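Local structure of single-strand DNA-binding protein (Agrobacterium tumefaciens, 3BTP) at residues K195-W199 with G210-F214. The protein binds single-stranded DNA regardless of its sequence and mediates nuclear uptake of the transferred T-DNA strand during plant transformation. Residues are numbered along the deposited sequence; the frame is centred on the assembly and turned at random.
Sequences KLEVW and GTDIF
A helix-to-loop contact joins Trp-199, on helix 186-206, to Thr-211 and Ile-213 in the loop that follows this helix. The indole N-H of Trp-199 gives a hydrogen bond to a backbone carbonyl, with NE1 2.9 Å from Thr-211 O and an N-H...O angle of 158°. The oxygen lies almost in the ring plane, and the donor is tilted 16° from the carbonyl plane. CG of Trp-199 is anti to the backbone N (chi1 172°), which carries the indole out from the helix to the loop. The bond gives the buried N-H an acceptor. Its in-plane geometry is consistent with a ring held in one rotation.

CG1 of Ile-213 makes an off-centre CH-pi contact with the indole, 4.2 Å from the centroid of the five-membered ring of Trp-199. The same branch ends in CD1, which is 4.5 Å from CD1 of Leu-196, three residues before Trp-199 on the helix. Asp-212 O approaches the ring edge, 3.9 Å from CZ2 of Trp-199, and also accepts a hydrogen bond from Arg-150.

Phe-166 of helix 162-167 meets Trp-199 edge-to-face and touches Ile-213. Tyr-152 of strand 149-153 also meets the indole, which thus reaches from its own helix to helix 162-167, strand 149-153 and the loop.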
loop_
_atom_site.group_PDB
_atom_site.type_symbol
_atom_site.label_atom_id
_atom_site.label_comp_id
_atom_site.label_asym_id
_atom_site.label_seq_id
_atom_site.Cartn_x
_atom_site.Cartn_y
_atom_site.Cartn_z
ATOM N N LYS A 195 -4.874 -21.736 -2.276
ATOM C CA LYS A 195 -3.569 -21.008 -2.370
ATOM C C LYS A 195 -2.378 -21.954 -2.678
ATOM O O LYS A 195 -1.455 -21.571 -3.398
ATOM C CB LYS A 195 -3.321 -20.154 -1.104
ATOM C CG LYS A 195 -4.400 -19.078 -0.827
ATOM C CD LYS A 195 -4.002 -18.176 0.340
ATOM C CE LYS A 195 -5.137 -17.354 0.773
ATOM N NZ LYS A 195 -4.708 -16.136 1.534
ATOM N N LEU A 196 -2.400 -23.172 -2.102
ATOM C CA LEU A 196 -1.365 -24.220 -2.362
ATOM C C LEU A 196 -1.215 -24.524 -3.854
ATOM O O LEU A 196 -0.085 -24.631 -4.359
ATOM C CB LEU A 196 -1.625 -25.508 -1.545
ATOM C CG LEU A 196 -0.580 -26.633 -1.582
ATOM C CD1 LEU A 196 0.767 -26.167 -0.931
ATOM C CD2 LEU A 196 -1.074 -27.979 -0.945
ATOM N N GLU A 197 -2.320 -24.559 -4.602
ATOM C CA GLU A 197 -2.183 -24.831 -6.042
ATOM C C GLU A 197 -1.647 -23.654 -6.838
ATOM O O GLU A 197 -0.918 -23.820 -7.749
ATOM C CB GLU A 197 -3.487 -25.264 -6.661
ATOM C CG GLU A 197 -4.481 -25.822 -5.734
ATOM C CD GLU A 197 -5.489 -26.656 -6.500
ATOM O OE1 GLU A 197 -6.237 -26.050 -7.347
ATOM O OE2 GLU A 197 -5.476 -27.913 -6.283
ATOM N N VAL A 198 -2.045 -22.440 -6.496
ATOM C CA VAL A 198 -1.460 -21.251 -7.100
ATOM C C VAL A 198 0.027 -21.228 -6.777
ATOM O O VAL A 198 0.853 -21.034 -7.655
ATOM C CB VAL A 198 -2.197 -20.011 -6.598
ATOM C CG1 VAL A 198 -1.632 -18.761 -7.220
ATOM C CG2 VAL A 198 -3.686 -20.197 -6.967
ATOM N N TRP A 199 0.353 -21.455 -5.512
ATOM C CA TRP A 199 1.728 -21.362 -5.031
ATOM C C TRP A 199 2.622 -22.374 -5.757
ATOM O O TRP A 199 3.674 -22.017 -6.294
ATOM C CB TRP A 199 1.669 -21.700 -3.529
ATOM C CG TRP A 199 2.979 -21.852 -2.855
ATOM C CD1 TRP A 199 3.615 -23.028 -2.520
ATOM C CD2 TRP A 199 3.809 -20.787 -2.362
ATOM N NE1 TRP A 199 4.776 -22.755 -1.881
ATOM C CE2 TRP A 199 4.929 -21.392 -1.758
ATOM C CE3 TRP A 199 3.676 -19.386 -2.318
ATOM C CZ2 TRP A 199 5.919 -20.646 -1.112
ATOM C CZ3 TRP A 199 4.690 -18.632 -1.712
ATOM C CH2 TRP A 199 5.779 -19.265 -1.102
ATOM N N GLY A 210 12.564 -25.759 -3.985
ATOM C CA GLY A 210 12.301 -25.678 -2.562
ATOM C C GLY A 210 11.183 -24.656 -2.326
ATOM O O GLY A 210 11.379 -23.444 -2.482
ATOM N N THR A 211 10.015 -25.191 -1.989
ATOM C CA THR A 211 8.735 -24.513 -1.989
ATOM C C THR A 211 8.095 -24.455 -0.598
ATOM O O THR A 211 6.876 -24.175 -0.510
ATOM C CB THR A 211 7.672 -25.182 -2.910
ATOM O OG1 THR A 211 7.282 -26.446 -2.369
ATOM C CG2 THR A 211 8.074 -25.289 -4.381
ATOM N N ASP A 212 8.901 -24.643 0.477
ATOM C CA ASP A 212 8.401 -24.462 1.861
ATOM C C ASP A 212 7.824 -23.067 2.064
ATOM O O ASP A 212 8.323 -22.126 1.543
ATOM C CB ASP A 212 9.494 -24.748 2.904
ATOM C CG ASP A 212 9.836 -26.259 3.009
ATOM O OD1 ASP A 212 9.204 -27.122 2.338
ATOM O OD2 ASP A 212 10.771 -26.572 3.759
ATOM N N ILE A 213 6.780 -22.982 2.875
ATOM C CA ILE A 213 6.042 -21.744 3.142
ATOM C C ILE A 213 6.553 -21.042 4.404
ATOM O O ILE A 213 6.670 -19.788 4.422
ATOM C CB ILE A 213 4.522 -22.021 3.221
ATOM C CG1 ILE A 213 4.009 -22.552 1.900
ATOM C CG2 ILE A 213 3.818 -20.744 3.439
ATOM C CD1 ILE A 213 2.826 -23.501 1.977
ATOM N N PHE A 214 6.923 -21.848 5.420
ATOM C CA PHE A 214 7.526 -21.366 6.690
ATOM C C PHE A 214 6.554 -20.575 7.522
ATOM O O PHE A 214 6.927 -19.605 8.225
ATOM C CB PHE A 214 8.844 -20.563 6.483
ATOM C CG PHE A 214 9.881 -21.292 5.668
ATOM C CD1 PHE A 214 10.566 -22.389 6.207
ATOM C CD2 PHE A 214 10.193 -20.871 4.364
ATOM C CE1 PHE A 214 11.526 -23.058 5.448
ATOM C CE2 PHE A 214 11.150 -21.533 3.600
ATOM C CZ PHE A 214 11.824 -22.621 4.140
#